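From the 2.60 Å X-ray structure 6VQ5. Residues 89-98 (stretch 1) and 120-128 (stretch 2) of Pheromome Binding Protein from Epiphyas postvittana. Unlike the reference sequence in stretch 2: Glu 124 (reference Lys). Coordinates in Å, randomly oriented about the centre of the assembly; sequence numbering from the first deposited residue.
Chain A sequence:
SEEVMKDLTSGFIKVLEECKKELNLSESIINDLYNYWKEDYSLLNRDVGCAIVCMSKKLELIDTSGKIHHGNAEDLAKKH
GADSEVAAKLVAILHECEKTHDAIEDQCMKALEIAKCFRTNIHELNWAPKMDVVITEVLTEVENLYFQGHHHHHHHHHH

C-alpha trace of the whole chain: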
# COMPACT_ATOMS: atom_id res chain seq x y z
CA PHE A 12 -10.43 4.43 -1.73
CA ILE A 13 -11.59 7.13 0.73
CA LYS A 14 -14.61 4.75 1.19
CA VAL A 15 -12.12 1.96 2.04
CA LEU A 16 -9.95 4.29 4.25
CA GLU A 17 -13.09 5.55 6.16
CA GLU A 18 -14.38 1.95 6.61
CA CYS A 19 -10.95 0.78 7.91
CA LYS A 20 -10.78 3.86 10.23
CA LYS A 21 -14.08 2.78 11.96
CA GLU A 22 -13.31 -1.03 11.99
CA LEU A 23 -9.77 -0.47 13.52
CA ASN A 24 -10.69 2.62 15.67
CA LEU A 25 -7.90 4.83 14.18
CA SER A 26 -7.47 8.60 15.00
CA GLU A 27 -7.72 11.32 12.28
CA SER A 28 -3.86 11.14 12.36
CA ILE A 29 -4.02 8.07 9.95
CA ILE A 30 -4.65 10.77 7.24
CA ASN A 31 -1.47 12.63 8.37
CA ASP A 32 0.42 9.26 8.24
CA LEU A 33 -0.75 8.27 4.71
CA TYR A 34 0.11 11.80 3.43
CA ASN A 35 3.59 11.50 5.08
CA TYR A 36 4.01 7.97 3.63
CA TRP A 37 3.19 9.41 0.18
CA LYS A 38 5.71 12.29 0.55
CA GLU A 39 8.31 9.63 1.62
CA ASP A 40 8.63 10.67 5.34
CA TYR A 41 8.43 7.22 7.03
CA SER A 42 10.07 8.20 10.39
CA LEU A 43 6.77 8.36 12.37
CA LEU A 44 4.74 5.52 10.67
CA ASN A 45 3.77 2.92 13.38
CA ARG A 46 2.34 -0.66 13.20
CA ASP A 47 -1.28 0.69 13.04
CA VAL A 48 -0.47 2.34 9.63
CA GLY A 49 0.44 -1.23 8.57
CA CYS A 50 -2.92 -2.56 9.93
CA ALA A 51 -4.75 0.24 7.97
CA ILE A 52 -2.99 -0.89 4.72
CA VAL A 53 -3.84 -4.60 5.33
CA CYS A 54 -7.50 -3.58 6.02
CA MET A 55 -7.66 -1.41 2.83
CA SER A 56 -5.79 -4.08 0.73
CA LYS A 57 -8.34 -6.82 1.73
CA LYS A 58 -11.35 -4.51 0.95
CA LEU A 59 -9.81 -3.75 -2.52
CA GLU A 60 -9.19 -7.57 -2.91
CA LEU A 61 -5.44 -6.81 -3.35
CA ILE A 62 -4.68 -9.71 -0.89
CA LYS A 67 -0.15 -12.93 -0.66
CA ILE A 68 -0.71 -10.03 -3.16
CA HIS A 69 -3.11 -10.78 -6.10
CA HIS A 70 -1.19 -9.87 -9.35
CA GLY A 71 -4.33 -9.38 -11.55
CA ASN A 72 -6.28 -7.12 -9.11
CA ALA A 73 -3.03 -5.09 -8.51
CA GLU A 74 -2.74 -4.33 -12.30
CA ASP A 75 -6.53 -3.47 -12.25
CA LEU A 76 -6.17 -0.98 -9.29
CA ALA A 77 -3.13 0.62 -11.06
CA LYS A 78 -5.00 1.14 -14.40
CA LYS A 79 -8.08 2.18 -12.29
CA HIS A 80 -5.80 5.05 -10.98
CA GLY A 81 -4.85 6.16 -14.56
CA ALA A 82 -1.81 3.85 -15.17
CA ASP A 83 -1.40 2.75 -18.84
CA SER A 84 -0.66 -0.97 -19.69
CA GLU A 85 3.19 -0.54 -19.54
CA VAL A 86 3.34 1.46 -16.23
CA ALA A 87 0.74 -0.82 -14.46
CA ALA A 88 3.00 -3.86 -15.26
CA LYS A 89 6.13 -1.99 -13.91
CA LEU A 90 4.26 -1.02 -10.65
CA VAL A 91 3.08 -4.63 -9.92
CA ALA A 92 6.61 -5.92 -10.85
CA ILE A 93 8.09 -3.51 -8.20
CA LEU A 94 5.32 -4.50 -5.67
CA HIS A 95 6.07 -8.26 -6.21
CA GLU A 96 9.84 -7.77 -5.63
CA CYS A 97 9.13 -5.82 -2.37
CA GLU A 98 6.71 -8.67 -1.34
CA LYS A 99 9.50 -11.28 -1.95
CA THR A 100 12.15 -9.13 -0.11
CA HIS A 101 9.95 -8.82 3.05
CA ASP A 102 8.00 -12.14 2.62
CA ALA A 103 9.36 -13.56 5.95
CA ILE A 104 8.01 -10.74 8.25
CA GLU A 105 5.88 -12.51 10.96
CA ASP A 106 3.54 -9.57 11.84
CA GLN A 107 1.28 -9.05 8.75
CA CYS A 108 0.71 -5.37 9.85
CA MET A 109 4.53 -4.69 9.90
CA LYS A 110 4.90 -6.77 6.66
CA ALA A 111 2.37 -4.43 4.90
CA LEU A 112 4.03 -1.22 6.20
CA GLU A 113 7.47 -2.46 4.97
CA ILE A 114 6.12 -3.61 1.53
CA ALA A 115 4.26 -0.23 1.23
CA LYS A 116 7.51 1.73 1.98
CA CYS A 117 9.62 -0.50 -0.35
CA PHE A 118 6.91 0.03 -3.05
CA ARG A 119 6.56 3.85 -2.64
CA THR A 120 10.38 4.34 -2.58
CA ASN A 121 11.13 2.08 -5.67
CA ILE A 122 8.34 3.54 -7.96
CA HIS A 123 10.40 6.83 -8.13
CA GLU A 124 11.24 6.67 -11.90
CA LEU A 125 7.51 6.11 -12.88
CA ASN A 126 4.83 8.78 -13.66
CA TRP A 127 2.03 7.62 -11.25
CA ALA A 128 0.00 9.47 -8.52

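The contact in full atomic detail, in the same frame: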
# COMPACT_ATOMS: atom_id res chain seq x y z
N LYS A 89 4.89 -2.38 -14.64
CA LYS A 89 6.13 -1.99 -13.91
C LYS A 89 5.82 -1.88 -12.41
O LYS A 89 6.62 -2.42 -11.62
CB LYS A 89 6.70 -0.65 -14.39
CG LYS A 89 7.14 -0.56 -15.85
CD LYS A 89 8.07 -1.67 -16.33
CE LYS A 89 7.32 -2.78 -17.07
NZ LYS A 89 8.01 -4.09 -17.00
N LEU A 90 4.72 -1.21 -12.05
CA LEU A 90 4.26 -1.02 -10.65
C LEU A 90 4.12 -2.37 -9.94
O LEU A 90 4.66 -2.51 -8.83
CB LEU A 90 2.92 -0.28 -10.64
CG LEU A 90 2.98 1.22 -10.88
CD1 LEU A 90 1.59 1.84 -10.84
CD2 LEU A 90 3.88 1.90 -9.86
N VAL A 91 3.38 -3.30 -10.54
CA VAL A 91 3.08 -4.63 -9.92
C VAL A 91 4.39 -5.43 -9.86
O VAL A 91 4.59 -6.15 -8.86
CB VAL A 91 1.96 -5.37 -10.67
CG1 VAL A 91 1.80 -6.82 -10.22
CG2 VAL A 91 0.62 -4.64 -10.56
N ALA A 92 5.27 -5.29 -10.86
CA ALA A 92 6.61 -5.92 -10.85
C ALA A 92 7.37 -5.45 -9.60
O ALA A 92 7.86 -6.31 -8.85
CB ALA A 92 7.36 -5.61 -12.12
N ILE A 93 7.42 -4.13 -9.37
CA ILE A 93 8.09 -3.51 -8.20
C ILE A 93 7.41 -4.00 -6.91
O ILE A 93 8.14 -4.32 -5.95
CB ILE A 93 8.14 -1.97 -8.31
CG1 ILE A 93 9.34 -1.52 -9.15
CG2 ILE A 93 8.15 -1.30 -6.94
CD1 ILE A 93 9.06 -0.31 -10.02
N LEU A 94 6.08 -4.08 -6.88
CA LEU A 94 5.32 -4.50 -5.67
C LEU A 94 5.66 -5.96 -5.35
O LEU A 94 5.84 -6.27 -4.16
CB LEU A 94 3.81 -4.31 -5.91
CG LEU A 94 2.90 -4.74 -4.76
CD1 LEU A 94 3.17 -3.92 -3.51
CD2 LEU A 94 1.44 -4.63 -5.17
N HIS A 95 5.75 -6.82 -6.37
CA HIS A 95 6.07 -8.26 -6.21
C HIS A 95 7.46 -8.40 -5.60
O HIS A 95 7.62 -9.25 -4.71
CB HIS A 95 5.93 -9.03 -7.53
CG HIS A 95 6.12 -10.51 -7.38
ND1 HIS A 95 5.47 -11.24 -6.39
CD2 HIS A 95 6.90 -11.38 -8.05
CE1 HIS A 95 5.84 -12.50 -6.47
NE2 HIS A 95 6.72 -12.62 -7.48
N GLU A 96 8.43 -7.62 -6.07
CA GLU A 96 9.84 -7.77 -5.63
C GLU A 96 9.96 -7.36 -4.16
O GLU A 96 10.63 -8.07 -3.40
CB GLU A 96 10.80 -7.03 -6.57
CG GLU A 96 11.36 -7.94 -7.66
CD GLU A 96 12.02 -9.23 -7.17
OE1 GLU A 96 12.39 -9.29 -5.97
OE2 GLU A 96 12.17 -10.18 -7.98
N CYS A 97 9.27 -6.29 -3.78
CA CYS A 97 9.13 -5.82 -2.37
C CYS A 97 8.51 -6.93 -1.51
O CYS A 97 9.05 -7.19 -0.41
CB CYS A 97 8.24 -4.58 -2.33
SG CYS A 97 9.05 -3.10 -2.98
N GLU A 98 7.43 -7.54 -1.99
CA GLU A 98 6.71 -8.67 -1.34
C GLU A 98 7.67 -9.84 -1.10
O GLU A 98 7.68 -10.36 0.02
CB GLU A 98 5.50 -9.08 -2.17
CG GLU A 98 4.64 -10.13 -1.50
CD GLU A 98 3.55 -10.73 -2.37
OE1 GLU A 98 3.73 -10.81 -3.61
OE2 GLU A 98 2.52 -11.11 -1.80
N THR A 120 9.00 3.86 -2.36
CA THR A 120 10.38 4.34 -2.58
C THR A 120 10.88 3.88 -3.96
O THR A 120 11.56 4.69 -4.61
CB THR A 120 11.29 3.97 -1.39
OG1 THR A 120 10.94 4.81 -0.29
CG2 THR A 120 12.77 4.16 -1.68
N ASN A 121 10.56 2.66 -4.42
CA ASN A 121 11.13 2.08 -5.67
C ASN A 121 10.30 2.45 -6.92
O ASN A 121 10.75 2.10 -8.04
CB ASN A 121 11.29 0.56 -5.57
CG ASN A 121 12.49 0.14 -4.74
OD1 ASN A 121 13.32 0.95 -4.31
ND2 ASN A 121 12.61 -1.15 -4.50
N ILE A 122 9.16 3.12 -6.78
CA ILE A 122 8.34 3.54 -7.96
C ILE A 122 8.73 4.97 -8.36
O ILE A 122 7.98 5.58 -9.15
CB ILE A 122 6.82 3.40 -7.70
CG1 ILE A 122 6.31 4.33 -6.60
CG2 ILE A 122 6.46 1.95 -7.45
CD1 ILE A 122 4.82 4.63 -6.71
N HIS A 123 9.87 5.46 -7.87
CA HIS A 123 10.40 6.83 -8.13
C HIS A 123 10.36 7.18 -9.62
O HIS A 123 9.80 8.23 -9.96
CB HIS A 123 11.84 6.94 -7.59
CG HIS A 123 12.46 8.27 -7.86
ND1 HIS A 123 12.19 9.38 -7.07
CD2 HIS A 123 13.31 8.68 -8.82
CE1 HIS A 123 12.86 10.41 -7.55
NE2 HIS A 123 13.54 10.01 -8.62
N GLU A 124 10.93 6.33 -10.48
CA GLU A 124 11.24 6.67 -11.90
C GLU A 124 10.01 6.41 -12.79
O GLU A 124 10.20 6.21 -14.01
CB GLU A 124 12.43 5.85 -12.42
CG GLU A 124 13.54 5.62 -11.41
CD GLU A 124 13.56 4.24 -10.77
OE1 GLU A 124 12.51 3.79 -10.23
OE2 GLU A 124 14.62 3.60 -10.83
N LEU A 125 8.80 6.41 -12.20
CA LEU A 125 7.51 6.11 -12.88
C LEU A 125 6.55 7.28 -12.66
O LEU A 125 6.46 7.78 -11.52
CB LEU A 125 6.94 4.81 -12.29
CG LEU A 125 7.25 3.51 -13.02
CD1 LEU A 125 8.72 3.41 -13.42
CD2 LEU A 125 6.86 2.32 -12.16
N ASN A 126 5.86 7.70 -13.72
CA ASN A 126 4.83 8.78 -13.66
C ASN A 126 3.52 8.16 -13.17
O ASN A 126 2.76 7.62 -14.01
CB ASN A 126 4.68 9.48 -15.01
CG ASN A 126 4.05 10.85 -14.87
OD1 ASN A 126 3.11 11.05 -14.10
ND2 ASN A 126 4.58 11.81 -15.62
N TRP A 127 3.26 8.20 -11.86
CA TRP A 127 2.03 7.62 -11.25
C TRP A 127 1.73 8.26 -9.89
O TRP A 127 2.61 8.24 -9.02
CB TRP A 127 2.17 6.10 -11.15
CG TRP A 127 0.87 5.45 -10.78
CD1 TRP A 127 -0.21 5.27 -11.59
CD2 TRP A 127 0.51 4.93 -9.49
NE1 TRP A 127 -1.22 4.65 -10.90
CE2 TRP A 127 -0.81 4.43 -9.61
CE3 TRP A 127 1.16 4.81 -8.26
CZ2 TRP A 127 -1.48 3.84 -8.54
CZ3 TRP A 127 0.49 4.24 -7.20
CH2 TRP A 127 -0.81 3.76 -7.34
N ALA A 128 0.50 8.75 -9.73
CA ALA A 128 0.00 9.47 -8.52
C ALA A 128 -0.51 8.45 -7.49
O ALA A 128 -1.68 8.04 -7.57
CB ALA A 128 -1.06 10.46 -8.92

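A helical segment, residues 89-98, packs against the end of a second helix and the turn and loop that follow it, residues 120-128. The first stretch is held by regular i to i+4 backbone hydrogen bonds, such as Ile 93 N to Lys 89 O at 2.9 Å. In the second, Ile 122 is the first residue to leave helical geometry, and a type I beta turn runs from Ile 122 to Leu 125, with Leu 125 N hydrogen-bonded to Ile 122 O at 3.3 Å. The closest CA pair across the contact is Leu 90 CA and Ile 122 CA, 6.7 Å apart. No hydrogen bond crosses the contact; its 387 Å² of buried surface is mainly apolar.

Leu 90 covers the most surface. Its CA-to-CB bond points sideways, but the m,t rotamer brings both methyls to the other stretch. Leu 90 CD1 sits over one face of the Trp 127 indole, 3.6 Å from the centroid of the five-membered ring and 12° off its normal, a CH-pi contact in which a weakly polarised methyl meets the pi cloud. Leu 90 CD2 packs on Ile 122 CG2 at 3.5 Å and on Leu 125 CD2 at 3.8 Å.

Ile 93, one helical turn on, points toward the second stretch and extends this apolar patch. Ile 93 CG2 lies 3.7 Å from Ile 122 CG2, so that this one methyl of Ile 122 touches both Leu 90 and Ile 93. Ile 93 CD1 reaches 3.5 Å from Asn 121 O, a van der Waals contact with the backbone.

Leu 125, the last residue of the turn, directs CD2 to Leu 90, to Ile 93 CD1 at 4.0 Å and to Lys 89 CB at 3.7 Å. Lys 89 thus contributes the aliphatic base of its side chain, while its charged end leads away.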